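Local structure of indole-3-acetic acid-amido synthetase GH3.15 (Arabidopsis thaliana, 6E1Q) at residues A34-N39 with E43-F48; Q56-N61 with L401-V406. The protein catalyses ATP-dependent conjugation of glutamine, and possibly cysteine, to the auxin precursor indole-3-butyric acid, and also acts on the herbicide 2,4-DB. All coordinates share one frame; numbering follows the deposited sequence.

In the fold
Interactions 1 and 2 lie side by side, their centres about 11 Å apart. They come in series: interaction 1 packs the end of helix 24-38 against helix 43-49, and then helix 55-61 enters interaction 2, meeting residues 401-406 some 340 positions later. The two touch directly, with Leu36 CD2 3.6 Å from Phe58 CD1 and Tyr44 packed on Tyr402. Together they join the N-terminal helices to the strand pair 390-396 and 404-416 of the GH3 central domain region. The side chains of Ile35 and Arg403 each lie about 12 Å from the side chain of Glu330 in the ATP site, so the contacts flank this site without forming it; Tyr404 OH, hydrogen-bonded to Glu330, links them.

Interaction 1: A34-N39 with E43-F48; sequences AILSRN and EYLRGF
The carbonyl oxygen of Ile35 is gripped twice by Asn39, the residue whose carbonyl O and CB pack on Leu45. Asn39 N closes the last helical turn, and Asn39 ND2 reaches Ile35 O at 2.9 Å, arriving 19° out of the carbonyl plane. Asn39 is the first residue to leave helical geometry, and with CG placed beside its own backbone N (chi1 -66°) the amide folds back over the final turn. The second amide atom, OD1, accepts from Asp88 N, so the side chain is held at both ends of its polar group.

Across the turn the contact is van der Waals packing of Leu45, part against the Asn39 carbonyl and part methyl to methyl. Leu45 CB lies 3.4 Å from Asn39 O, and the CD2 branch comes almost as near to that oxygen. Leu45 CD2 also meets Leu36 CD2 at 3.7 Å, where the two leucine side chains cross at about a right angle, and lies 3.9 Å from Asn39 CB. Asn39 O is itself hydrogen-bonded to Thr42 OG1, which also bonds Leu45 N, tying the connecting turn to the start of the next helix. Helix 43-49 is thus folded against the end of helix 24-38, while Tyr44 packs on Ile70 of helix 67-78, meets Tyr73 of that helix edge-to-face, and lays its ring against that of Tyr402, just before strand 404-416, with planes only about 10° apart.

Interaction 2: Q56-N61 with L401-V406; sequences QNFKKN and LYRYRV
A G1 beta bulge where the chain enters strand 404-416 places Arg403 opposite Phe58 and Lys59 of helix 55-61. The aliphatic chain of Arg403 runs past the phenyl ring of Phe58 in the opposite direction. The approach is oblique and tight: Arg403 CG lies 3.2 Å from Phe58 CZ, and Arg403 NE follows at 3.6 Å from Phe58 CE2. Ring and guanidinium are turned 47° against each other, so they do not stack flat, although Phe58 CD2 and Lys59 CA lie over one guanidinium face.

A bend at chi3 (79°) turns the arginine's end toward the helix terminus. There Arg403 NH1 makes a weak, bent hydrogen bond (126° at the hydrogen) to Lys59 O at 3.1 Å, and its stronger bond goes to Val62 O just beyond the helix. A cation beside these C-terminal carbonyls would probably be favoured by the helix dipole. Lys59 NZ ties helix 55-61 to Glu358 and Asp381 by salt bridges. Glu358 also binds Arg403 NH2, so this one carboxylate bridges the two segments and probably eases the repulsion between Lys59 NZ and Arg403 NH2, 4.9 Å apart. Two consecutive residues, Arg403 and Tyr404, lie opposite the single residue Val395, and the first has a left-handed backbone conformation: the features of a G1 bulge between antiparallel strands 390-396 and 404-416.

Interaction 1: A34-N39 with E43-F48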
loop_
_atom_site.group_PDB
_atom_site.type_symbol
_atom_site.label_atom_id
_atom_site.label_comp_id
_atom_site.label_asym_id
_atom_site.label_seq_id
_atom_site.Cartn_x
_atom_site.Cartn_y
_atom_site.Cartn_z
ATOM N N ALA A 34 27.810 12.424 -2.799
ATOM C CA ALA A 34 27.118 13.364 -3.677
ATOM C C ALA A 34 26.096 14.186 -2.904
ATOM O O ALA A 34 26.015 15.408 -3.073
ATOM C CB ALA A 34 26.444 12.611 -4.826
ATOM N N ILE A 35 25.321 13.538 -2.032
ATOM C CA ILE A 35 24.301 14.259 -1.273
ATOM C C ILE A 35 24.941 15.286 -0.355
ATOM O O ILE A 35 24.521 16.450 -0.311
ATOM C CB ILE A 35 23.431 13.279 -0.469
ATOM C CG1 ILE A 35 22.513 12.507 -1.410
ATOM C CG2 ILE A 35 22.612 14.051 0.593
ATOM C CD1 ILE A 35 21.763 11.361 -0.717
ATOM N N LEU A 36 25.962 14.865 0.404
ATOM C CA LEU A 36 26.591 15.769 1.359
ATOM C C LEU A 36 27.329 16.904 0.664
ATOM O O LEU A 36 27.379 18.023 1.190
ATOM C CB LEU A 36 27.552 14.999 2.267
ATOM C CG LEU A 36 26.908 13.895 3.113
ATOM C CD1 LEU A 36 27.894 13.363 4.131
ATOM C CD2 LEU A 36 25.614 14.365 3.784
ATOM N N SER A 37 27.919 16.640 -0.506
ATOM C CA SER A 37 28.620 17.705 -1.223
ATOM C C SER A 37 27.634 18.703 -1.822
ATOM O O SER A 37 27.789 19.915 -1.658
ATOM C CB SER A 37 29.523 17.119 -2.310
ATOM O OG SER A 37 30.351 16.090 -1.800
ATOM N N ARG A 38 26.603 18.209 -2.507
ATOM C CA ARG A 38 25.675 19.108 -3.185
ATOM C C ARG A 38 24.834 19.911 -2.200
ATOM O O ARG A 38 24.437 21.040 -2.514
ATOM C CB ARG A 38 24.780 18.317 -4.149
ATOM C CG ARG A 38 25.453 18.066 -5.507
ATOM C CD ARG A 38 24.838 16.923 -6.322
ATOM N NE ARG A 38 25.830 16.304 -7.212
ATOM C CZ ARG A 38 25.616 15.228 -7.973
ATOM N NH1 ARG A 38 24.434 14.619 -7.974
ATOM N NH2 ARG A 38 26.593 14.751 -8.733
ATOM N N ASN A 39 24.572 19.370 -1.005
ATOM C CA ASN A 39 23.683 20.013 -0.041
ATOM C C ASN A 39 24.430 20.629 1.135
ATOM O O ASN A 39 23.817 20.925 2.167
ATOM C CB ASN A 39 22.641 19.012 0.461
ATOM C CG ASN A 39 21.700 18.569 -0.635
ATOM O OD1 ASN A 39 20.870 19.348 -1.110
ATOM N ND2 ASN A 39 21.831 17.318 -1.055
ATOM N N GLU A 43 20.534 25.051 4.892
ATOM C CA GLU A 43 20.434 25.389 6.308
ATOM C C GLU A 43 20.481 24.132 7.162
ATOM O O GLU A 43 21.170 24.092 8.180
ATOM C CB GLU A 43 19.151 26.176 6.583
ATOM C CG GLU A 43 18.861 26.316 8.059
ATOM C CD GLU A 43 17.621 27.145 8.364
ATOM O OE1 GLU A 43 17.261 28.054 7.576
ATOM O OE2 GLU A 43 17.005 26.877 9.410
ATOM N N TYR A 44 19.792 23.076 6.728
ATOM C CA TYR A 44 19.721 21.859 7.533
ATOM C C TYR A 44 21.094 21.209 7.697
ATOM O O TYR A 44 21.529 20.918 8.818
ATOM C CB TYR A 44 18.734 20.863 6.910
ATOM C CG TYR A 44 18.460 19.704 7.844
ATOM C CD1 TYR A 44 17.462 19.798 8.801
ATOM C CD2 TYR A 44 19.235 18.540 7.809
ATOM C CE1 TYR A 44 17.217 18.773 9.681
ATOM C CE2 TYR A 44 18.991 17.502 8.691
ATOM C CZ TYR A 44 17.971 17.627 9.622
ATOM O OH TYR A 44 17.694 16.630 10.520
ATOM N N LEU A 45 21.791 20.963 6.589
ATOM C CA LEU A 45 23.022 20.178 6.672
ATOM C C LEU A 45 24.158 20.986 7.280
ATOM O O LEU A 45 24.945 20.459 8.077
ATOM C CB LEU A 45 23.406 19.656 5.287
ATOM C CG LEU A 45 24.089 18.295 5.246
ATOM C CD1 LEU A 45 23.302 17.296 6.088
ATOM C CD2 LEU A 45 24.218 17.831 3.801
ATOM N N ARG A 46 24.257 22.270 6.922
ATOM C CA ARG A 46 25.359 23.093 7.408
ATOM C C ARG A 46 25.325 23.211 8.927
ATOM O O ARG A 46 26.377 23.280 9.574
ATOM C CB ARG A 46 25.312 24.476 6.746
ATOM C CG ARG A 46 26.181 25.547 7.410
ATOM C CD ARG A 46 25.350 26.725 7.917
ATOM N NE ARG A 46 24.618 27.381 6.836
ATOM C CZ ARG A 46 23.444 27.992 6.982
ATOM N NH1 ARG A 46 22.850 28.026 8.166
ATOM N NH2 ARG A 46 22.855 28.556 5.936
ATOM N N GLY A 47 24.127 23.210 9.514
ATOM C CA GLY A 47 24.009 23.293 10.956
ATOM C C GLY A 47 24.636 22.129 11.690
ATOM O O GLY A 47 25.015 22.271 12.861
ATOM N N PHE A 48 24.773 20.986 11.031
ATOM C CA PHE A 48 25.386 19.813 11.641
ATOM C C PHE A 48 26.789 19.525 11.135
ATOM O O PHE A 48 27.628 19.062 11.903
ATOM C CB PHE A 48 24.507 18.572 11.403
ATOM C CG PHE A 48 23.169 18.638 12.086
ATOM C CD1 PHE A 48 23.084 18.722 13.472
ATOM C CD2 PHE A 48 21.997 18.597 11.348
ATOM C CE1 PHE A 48 21.854 18.791 14.111
ATOM C CE2 PHE A 48 20.751 18.660 11.983
ATOM C CZ PHE A 48 20.682 18.757 13.366
#

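Interaction 2: Q56-N61 with L401-V406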
loop_
_atom_site.group_PDB
_atom_site.type_symbol
_atom_site.label_atom_id
_atom_site.label_comp_id
_atom_site.label_asym_id
_atom_site.label_seq_id
_atom_site.Cartn_x
_atom_site.Cartn_y
_atom_site.Cartn_z
ATOM N N GLN A 56 32.248 9.675 8.225
ATOM C CA GLN A 56 32.354 9.570 9.677
ATOM C C GLN A 56 31.796 10.805 10.374
ATOM O O GLN A 56 31.137 10.693 11.414
ATOM C CB GLN A 56 33.805 9.315 10.086
ATOM C CG GLN A 56 33.942 8.335 11.249
ATOM C CD GLN A 56 32.903 7.211 11.209
ATOM O OE1 GLN A 56 32.700 6.560 10.179
ATOM N NE2 GLN A 56 32.230 6.993 12.335
ATOM N N ASN A 57 32.047 11.994 9.828
ATOM C CA ASN A 57 31.405 13.184 10.371
ATOM C C ASN A 57 29.893 13.125 10.190
ATOM O O ASN A 57 29.139 13.606 11.045
ATOM C CB ASN A 57 31.979 14.437 9.716
ATOM C CG ASN A 57 33.272 14.884 10.367
ATOM O OD1 ASN A 57 33.353 15.002 11.588
ATOM N ND2 ASN A 57 34.295 15.133 9.553
ATOM N N PHE A 58 29.433 12.538 9.083
ATOM C CA PHE A 58 28.006 12.329 8.878
ATOM C C PHE A 58 27.421 11.493 10.009
ATOM O O PHE A 58 26.456 11.903 10.664
ATOM C CB PHE A 58 27.799 11.673 7.508
ATOM C CG PHE A 58 26.379 11.249 7.218
ATOM C CD1 PHE A 58 25.482 12.128 6.639
ATOM C CD2 PHE A 58 25.972 9.944 7.452
ATOM C CE1 PHE A 58 24.194 11.732 6.346
ATOM C CE2 PHE A 58 24.683 9.544 7.160
ATOM C CZ PHE A 58 23.801 10.430 6.585
ATOM N N LYS A 59 28.037 10.338 10.294
ATOM C CA LYS A 59 27.496 9.423 11.294
ATOM C C LYS A 59 27.544 10.022 12.689
ATOM O O LYS A 59 26.639 9.780 13.494
ATOM C CB LYS A 59 28.252 8.090 11.257
ATOM C CG LYS A 59 28.138 7.324 9.929
ATOM C CD LYS A 59 27.431 5.975 10.113
ATOM C CE LYS A 59 27.409 5.146 8.829
ATOM N NZ LYS A 59 26.340 4.082 8.838
ATOM N N LYS A 60 28.570 10.826 12.980
ATOM C CA LYS A 60 28.734 11.429 14.294
ATOM C C LYS A 60 27.800 12.619 14.513
ATOM O O LYS A 60 27.213 12.751 15.591
ATOM C CB LYS A 60 30.190 11.861 14.483
ATOM C CG LYS A 60 30.597 12.103 15.930
ATOM C CD LYS A 60 31.216 13.483 16.139
ATOM C CE LYS A 60 32.278 13.805 15.093
ATOM N NZ LYS A 60 32.590 15.268 15.041
ATOM N N ASN A 61 27.639 13.494 13.515
ATOM C CA ASN A 61 27.041 14.804 13.765
ATOM C C ASN A 61 25.606 14.962 13.277
ATOM O O ASN A 61 24.918 15.876 13.738
ATOM C CB ASN A 61 27.878 15.913 13.119
ATOM C CG ASN A 61 29.221 16.077 13.778
ATOM O OD1 ASN A 61 29.408 15.685 14.931
ATOM N ND2 ASN A 61 30.167 16.667 13.056
ATOM N N LEU A 401 15.894 14.953 2.870
ATOM C CA LEU A 401 15.824 14.160 4.096
ATOM C C LEU A 401 17.186 13.537 4.396
ATOM O O LEU A 401 17.870 13.037 3.492
ATOM C CB LEU A 401 14.762 13.070 3.981
ATOM C CG LEU A 401 13.362 13.616 3.673
ATOM C CD1 LEU A 401 12.387 12.474 3.511
ATOM C CD2 LEU A 401 12.902 14.570 4.775
ATOM N N TYR A 402 17.570 13.558 5.674
ATOM C CA TYR A 402 18.879 13.100 6.114
ATOM C C TYR A 402 18.681 12.198 7.320
ATOM O O TYR A 402 18.145 12.642 8.340
ATOM C CB TYR A 402 19.775 14.295 6.448
ATOM C CG TYR A 402 19.872 15.255 5.291
ATOM C CD1 TYR A 402 20.801 15.048 4.277
ATOM C CD2 TYR A 402 19.013 16.347 5.190
ATOM C CE1 TYR A 402 20.891 15.914 3.208
ATOM C CE2 TYR A 402 19.095 17.230 4.121
ATOM C CZ TYR A 402 20.039 17.000 3.133
ATOM O OH TYR A 402 20.144 17.839 2.055
ATOM N N ARG A 403 19.076 10.931 7.184
ATOM C CA ARG A 403 18.971 9.930 8.252
ATOM C C ARG A 403 17.576 9.928 8.863
ATOM O O ARG A 403 17.382 10.116 10.066
ATOM C CB ARG A 403 20.028 10.146 9.334
ATOM C CG ARG A 403 21.405 10.416 8.769
ATOM C CD ARG A 403 22.465 10.329 9.837
ATOM N NE ARG A 403 22.810 8.946 10.144
ATOM C CZ ARG A 403 23.476 8.569 11.231
ATOM N NH1 ARG A 403 23.860 9.476 12.124
ATOM N NH2 ARG A 403 23.754 7.290 11.422
ATOM N N TYR A 404 16.603 9.692 7.995
ATOM C CA TYR A 404 15.204 9.886 8.317
ATOM C C TYR A 404 14.553 8.524 8.505
ATOM O O TYR A 404 14.712 7.625 7.670
ATOM C CB TYR A 404 14.531 10.692 7.200
ATOM C CG TYR A 404 13.020 10.758 7.232
ATOM C CD1 TYR A 404 12.246 9.722 6.695
ATOM C CD2 TYR A 404 12.360 11.878 7.745
ATOM C CE1 TYR A 404 10.853 9.790 6.688
ATOM C CE2 TYR A 404 10.963 11.948 7.753
ATOM C CZ TYR A 404 10.218 10.907 7.219
ATOM O OH TYR A 404 8.835 10.963 7.203
ATOM N N ARG A 405 13.831 8.376 9.598
ATOM C CA ARG A 405 13.229 7.104 9.947
ATOM C C ARG A 405 11.930 6.926 9.179
ATOM O O ARG A 405 11.024 7.759 9.264
ATOM C CB ARG A 405 12.999 7.030 11.453
ATOM C CG ARG A 405 14.289 6.769 12.216
ATOM C CD ARG A 405 14.075 6.965 13.706
ATOM N NE ARG A 405 13.203 5.929 14.240
ATOM C CZ ARG A 405 12.698 5.948 15.467
ATOM N NH1 ARG A 405 12.990 6.952 16.286
ATOM N NH2 ARG A 405 11.908 4.961 15.872
ATOM N N VAL A 406 11.850 5.822 8.443
ATOM C CA VAL A 406 10.760 5.583 7.514
ATOM C C VAL A 406 9.543 4.990 8.209
ATOM O O VAL A 406 8.417 5.152 7.724
ATOM C CB VAL A 406 11.336 4.707 6.384
ATOM C CG1 VAL A 406 10.290 3.848 5.751
ATOM C CG2 VAL A 406 12.013 5.602 5.353
#